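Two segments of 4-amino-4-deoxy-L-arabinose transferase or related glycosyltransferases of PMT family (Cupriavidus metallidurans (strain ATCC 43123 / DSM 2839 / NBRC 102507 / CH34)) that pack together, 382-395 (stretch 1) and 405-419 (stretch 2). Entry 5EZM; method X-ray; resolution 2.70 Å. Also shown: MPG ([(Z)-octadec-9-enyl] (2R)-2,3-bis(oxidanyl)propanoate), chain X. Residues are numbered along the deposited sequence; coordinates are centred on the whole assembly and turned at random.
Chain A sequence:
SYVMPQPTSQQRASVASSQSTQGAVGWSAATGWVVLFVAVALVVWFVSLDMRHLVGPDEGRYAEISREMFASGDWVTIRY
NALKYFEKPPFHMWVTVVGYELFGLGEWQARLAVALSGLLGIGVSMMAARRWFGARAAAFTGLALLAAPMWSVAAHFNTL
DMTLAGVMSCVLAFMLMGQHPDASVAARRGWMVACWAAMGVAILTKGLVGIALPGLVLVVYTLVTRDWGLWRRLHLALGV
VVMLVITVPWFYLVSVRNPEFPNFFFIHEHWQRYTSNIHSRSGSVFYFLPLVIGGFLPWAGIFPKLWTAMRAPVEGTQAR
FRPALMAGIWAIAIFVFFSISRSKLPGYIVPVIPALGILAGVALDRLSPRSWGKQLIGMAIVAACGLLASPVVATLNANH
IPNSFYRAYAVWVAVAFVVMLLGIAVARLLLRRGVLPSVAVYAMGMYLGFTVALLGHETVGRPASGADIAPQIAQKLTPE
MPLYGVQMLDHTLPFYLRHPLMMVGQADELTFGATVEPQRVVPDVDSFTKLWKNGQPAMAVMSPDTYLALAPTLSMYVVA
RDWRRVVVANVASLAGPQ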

# COMPACT_ATOMS: atom_id res chain seq x y z
N VAL A 382 -1.10 -3.27 -26.88
CA VAL A 382 -0.37 -3.83 -25.74
C VAL A 382 -1.28 -4.69 -24.87
O VAL A 382 -0.83 -5.72 -24.34
CB VAL A 382 0.32 -2.71 -24.93
CG1 VAL A 382 -0.62 -1.59 -24.67
CG2 VAL A 382 0.85 -3.25 -23.61
N ALA A 383 -2.56 -4.34 -24.74
CA ALA A 383 -3.47 -5.20 -24.00
C ALA A 383 -3.69 -6.53 -24.71
O ALA A 383 -3.78 -7.58 -24.06
CB ALA A 383 -4.81 -4.49 -23.77
N ALA A 384 -3.76 -6.52 -26.04
CA ALA A 384 -3.85 -7.77 -26.78
C ALA A 384 -2.60 -8.62 -26.59
O ALA A 384 -2.67 -9.85 -26.53
CB ALA A 384 -4.09 -7.49 -28.27
N CYS A 385 -1.43 -7.97 -26.49
CA CYS A 385 -0.21 -8.70 -26.18
C CYS A 385 -0.26 -9.29 -24.78
O CYS A 385 0.23 -10.40 -24.56
CB CYS A 385 1.00 -7.78 -26.33
SG CYS A 385 1.43 -7.39 -28.04
N GLY A 386 -0.85 -8.57 -23.83
CA GLY A 386 -1.07 -9.15 -22.52
C GLY A 386 -1.98 -10.37 -22.57
O GLY A 386 -1.75 -11.35 -21.86
N LEU A 387 -3.00 -10.32 -23.43
CA LEU A 387 -3.89 -11.47 -23.59
C LEU A 387 -3.14 -12.66 -24.18
O LEU A 387 -3.31 -13.80 -23.71
CB LEU A 387 -5.07 -11.09 -24.47
CG LEU A 387 -6.07 -12.20 -24.82
CD1 LEU A 387 -6.68 -12.78 -23.56
CD2 LEU A 387 -7.15 -11.67 -25.75
N LEU A 388 -2.31 -12.43 -25.20
CA LEU A 388 -1.54 -13.53 -25.79
C LEU A 388 -0.51 -14.08 -24.82
O LEU A 388 -0.22 -15.28 -24.83
CB LEU A 388 -0.86 -13.06 -27.07
CG LEU A 388 -1.72 -12.97 -28.33
CD1 LEU A 388 -0.89 -12.50 -29.51
CD2 LEU A 388 -2.38 -14.31 -28.63
N ALA A 389 0.06 -13.22 -23.97
CA ALA A 389 1.12 -13.62 -23.05
C ALA A 389 0.60 -14.11 -21.71
O ALA A 389 1.40 -14.55 -20.88
CB ALA A 389 2.09 -12.46 -22.84
N SER A 390 -0.71 -14.03 -21.47
CA SER A 390 -1.25 -14.46 -20.19
C SER A 390 -0.97 -15.93 -19.85
O SER A 390 -0.73 -16.22 -18.67
CB SER A 390 -2.76 -14.17 -20.13
OG SER A 390 -3.43 -14.64 -21.29
N PRO A 391 -0.97 -16.88 -20.79
CA PRO A 391 -0.64 -18.27 -20.42
C PRO A 391 0.78 -18.44 -19.88
O PRO A 391 1.10 -19.55 -19.43
CB PRO A 391 -0.83 -19.05 -21.73
CG PRO A 391 -1.82 -18.25 -22.48
CD PRO A 391 -1.47 -16.83 -22.18
N VAL A 392 1.62 -17.41 -19.92
CA VAL A 392 2.97 -17.52 -19.38
C VAL A 392 2.92 -17.80 -17.88
O VAL A 392 3.67 -18.63 -17.36
CB VAL A 392 3.78 -16.25 -19.70
CG1 VAL A 392 4.99 -16.14 -18.77
CG2 VAL A 392 4.22 -16.26 -21.15
N VAL A 393 2.03 -17.11 -17.16
CA VAL A 393 1.96 -17.30 -15.71
C VAL A 393 1.39 -18.67 -15.35
O VAL A 393 1.61 -19.15 -14.23
CB VAL A 393 1.15 -16.17 -15.05
CG1 VAL A 393 1.63 -14.82 -15.55
CG2 VAL A 393 -0.32 -16.35 -15.31
N ALA A 394 0.69 -19.32 -16.28
CA ALA A 394 0.22 -20.69 -16.04
C ALA A 394 1.38 -21.67 -15.94
O ALA A 394 1.18 -22.80 -15.47
CB ALA A 394 -0.73 -21.13 -17.15
N THR A 395 2.57 -21.28 -16.39
CA THR A 395 3.77 -22.11 -16.31
C THR A 395 4.67 -21.69 -15.15
O THR A 395 5.89 -21.91 -15.20
CB THR A 395 4.54 -22.06 -17.62
OG1 THR A 395 5.12 -20.76 -17.79
CG2 THR A 395 3.61 -22.33 -18.80
C2 MPG X . -10.84 -18.42 -8.24
C3 MPG X . -10.36 -17.57 -7.07
C4 MPG X . -10.38 -16.08 -7.38
C5 MPG X . -11.52 -15.67 -8.32
C6 MPG X . -11.34 -14.25 -8.90
C7 MPG X . -12.65 -13.70 -9.51
C8 MPG X . -12.46 -12.32 -10.19
C1 MPG X . -10.31 -19.86 -8.16
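Stretch 2 (405-419) FYRAYAVWVAVAFVV

Stretch 2 is helical throughout, 405-419, and runs nearly antiparallel to the helix that opens stretch 1: the two axes cross at -161° and approach to 8.4 Å. No hydrogen bond joins the stretches, so the contact rests on apolar packing, backbone van der Waals contacts and one CH-pi contact.

At the start of stretch 1, Ala383 meets the late part of stretch 2, its backbone O 3.5 Å from Phe417 CD1 and its CB 4.3 Å from the same atom. One turn on comes the clearest rule of the contact. Gly386 lies flat against the Phe417 ring, its CA 3.5 Å from the ring centroid and only 9° off the normal, a CH-pi contact over the face. A CB here would point at stretch 2 and fall 2.3 Å from Phe417 CE1, so the bare backbone is what admits the ring, with chi1 of Phe417 in m. Leu387 lies beside it; its CA-to-CB bond points sideways, yet with chi1 in t and chi2 in p its end comes nearer, CD1 reaching 3.7 Å from Val418 CG2 and 4.0 Å from Ala414 CB.

Ser390 points toward stretch 2 but spends its hydroxyl at home, OG donating to Leu387 O at 2.6 Å. With its polarity thus satisfied, OG can rest 3.5 Å from Ala414 CB, while Ser390 CB lies 4.0 Å from Val413 CG1.

Beyond it the backbone keeps helical phi/psi through Ala394 without the regular bonds, and the two stretches stay close. Val393 sets CG2 3.6 Å from Ala410 CB, and its O sits 3.3 Å from Tyr406 CB. Ala394 comes closer still in backbone terms, its CA 4.0 Å from Arg407 CA; methyl meets methyl at 3.5 Å between Ala394 CB and Ala410 CB, and Ala394 O lies 3.4 Å from Arg407 CG.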

# COMPACT_ATOMS: atom_id res chain seq x y z
N PHE A 405 -2.22 -23.41 -8.79
CA PHE A 405 -2.78 -22.11 -8.42
C PHE A 405 -2.44 -21.05 -9.46
O PHE A 405 -3.26 -20.16 -9.73
CB PHE A 405 -2.26 -21.69 -7.05
CG PHE A 405 -2.54 -22.68 -5.96
CD1 PHE A 405 -3.74 -22.67 -5.28
CD2 PHE A 405 -1.59 -23.63 -5.60
CE1 PHE A 405 -4.00 -23.58 -4.27
CE2 PHE A 405 -1.84 -24.55 -4.60
CZ PHE A 405 -3.04 -24.52 -3.93
N TYR A 406 -1.26 -21.13 -10.07
CA TYR A 406 -0.90 -20.19 -11.11
C TYR A 406 -1.62 -20.49 -12.42
O TYR A 406 -1.92 -19.57 -13.19
CB TYR A 406 0.61 -20.17 -11.31
CG TYR A 406 1.34 -19.56 -10.13
CD1 TYR A 406 1.52 -18.19 -10.04
CD2 TYR A 406 1.82 -20.35 -9.10
CE1 TYR A 406 2.17 -17.62 -8.97
CE2 TYR A 406 2.48 -19.79 -8.02
CZ TYR A 406 2.65 -18.43 -7.96
OH TYR A 406 3.30 -17.86 -6.89
N ARG A 407 -1.92 -21.76 -12.68
CA ARG A 407 -2.79 -22.09 -13.81
C ARG A 407 -4.16 -21.45 -13.63
O ARG A 407 -4.75 -20.94 -14.59
CB ARG A 407 -2.92 -23.60 -13.97
CG ARG A 407 -1.64 -24.30 -14.39
CD ARG A 407 -1.90 -25.76 -14.75
NE ARG A 407 -2.94 -25.89 -15.76
CZ ARG A 407 -2.75 -25.70 -17.06
NH1 ARG A 407 -1.55 -25.36 -17.52
NH2 ARG A 407 -3.76 -25.85 -17.91
N ALA A 408 -4.69 -21.46 -12.40
CA ALA A 408 -5.94 -20.76 -12.13
C ALA A 408 -5.78 -19.25 -12.16
O ALA A 408 -6.76 -18.54 -12.38
CB ALA A 408 -6.50 -21.20 -10.77
N TYR A 409 -4.57 -18.73 -11.92
CA TYR A 409 -4.36 -17.29 -12.03
C TYR A 409 -4.33 -16.85 -13.49
O TYR A 409 -4.79 -15.74 -13.82
CB TYR A 409 -3.06 -16.91 -11.32
CG TYR A 409 -2.89 -15.44 -11.02
CD1 TYR A 409 -3.94 -14.54 -11.19
CD2 TYR A 409 -1.68 -14.93 -10.57
CE1 TYR A 409 -3.79 -13.20 -10.93
CE2 TYR A 409 -1.51 -13.59 -10.30
CZ TYR A 409 -2.57 -12.73 -10.48
OH TYR A 409 -2.42 -11.38 -10.21
N ALA A 410 -3.84 -17.71 -14.39
CA ALA A 410 -3.68 -17.33 -15.79
C ALA A 410 -5.01 -16.99 -16.44
O ALA A 410 -5.11 -16.02 -17.19
CB ALA A 410 -2.97 -18.44 -16.56
N VAL A 411 -6.05 -17.79 -16.16
CA VAL A 411 -7.36 -17.49 -16.74
C VAL A 411 -7.87 -16.15 -16.25
O VAL A 411 -8.51 -15.40 -17.00
CB VAL A 411 -8.35 -18.63 -16.45
CG1 VAL A 411 -8.34 -19.00 -14.98
CG2 VAL A 411 -9.76 -18.25 -16.88
N TRP A 412 -7.57 -15.79 -14.99
CA TRP A 412 -8.03 -14.50 -14.48
C TRP A 412 -7.25 -13.34 -15.10
O TRP A 412 -7.82 -12.27 -15.34
CB TRP A 412 -7.94 -14.46 -12.96
CG TRP A 412 -8.98 -15.31 -12.30
CD1 TRP A 412 -8.77 -16.29 -11.38
CD2 TRP A 412 -10.40 -15.27 -12.52
NE1 TRP A 412 -9.97 -16.86 -11.01
CE2 TRP A 412 -10.98 -16.25 -11.70
CE3 TRP A 412 -11.23 -14.49 -13.34
CZ2 TRP A 412 -12.36 -16.48 -11.67
CZ3 TRP A 412 -12.60 -14.72 -13.31
CH2 TRP A 412 -13.15 -15.70 -12.48
N VAL A 413 -5.96 -13.53 -15.36
CA VAL A 413 -5.19 -12.51 -16.07
C VAL A 413 -5.73 -12.33 -17.49
O VAL A 413 -5.92 -11.20 -17.97
CB VAL A 413 -3.70 -12.85 -16.07
CG1 VAL A 413 -2.91 -11.83 -16.87
CG2 VAL A 413 -3.19 -12.93 -14.64
N ALA A 414 -5.98 -13.44 -18.18
CA ALA A 414 -6.56 -13.37 -19.51
C ALA A 414 -7.89 -12.63 -19.50
O ALA A 414 -8.15 -11.79 -20.36
CB ALA A 414 -6.72 -14.77 -20.09
N VAL A 415 -8.74 -12.93 -18.52
CA VAL A 415 -10.01 -12.21 -18.38
C VAL A 415 -9.75 -10.72 -18.17
O VAL A 415 -10.44 -9.87 -18.74
CB VAL A 415 -10.84 -12.81 -17.22
CG1 VAL A 415 -11.99 -11.89 -16.86
CG2 VAL A 415 -11.37 -14.18 -17.60
N ALA A 416 -8.73 -10.39 -17.37
CA ALA A 416 -8.42 -8.98 -17.12
C ALA A 416 -8.07 -8.26 -18.42
O ALA A 416 -8.62 -7.18 -18.71
CB ALA A 416 -7.27 -8.87 -16.11
N PHE A 417 -7.17 -8.83 -19.22
CA PHE A 417 -6.86 -8.17 -20.49
C PHE A 417 -8.05 -8.17 -21.43
O PHE A 417 -8.18 -7.26 -22.27
CB PHE A 417 -5.65 -8.84 -21.14
CG PHE A 417 -4.34 -8.46 -20.50
CD1 PHE A 417 -3.86 -7.16 -20.60
CD2 PHE A 417 -3.60 -9.40 -19.80
CE1 PHE A 417 -2.66 -6.81 -20.01
CE2 PHE A 417 -2.40 -9.05 -19.21
CZ PHE A 417 -1.93 -7.75 -19.31
N VAL A 418 -8.96 -9.14 -21.30
CA VAL A 418 -10.14 -9.16 -22.15
C VAL A 418 -11.06 -7.99 -21.81
O VAL A 418 -11.55 -7.29 -22.70
CB VAL A 418 -10.87 -10.51 -22.06
CG1 VAL A 418 -12.28 -10.40 -22.62
CG2 VAL A 418 -10.10 -11.57 -22.83
N VAL A 419 -11.30 -7.75 -20.51
CA VAL A 419 -12.16 -6.63 -20.15
C VAL A 419 -11.48 -5.31 -20.49
O VAL A 419 -12.15 -4.33 -20.86
CB VAL A 419 -12.60 -6.71 -18.67
CG1 VAL A 419 -11.42 -6.85 -17.75
CG2 VAL A 419 -13.42 -5.49 -18.27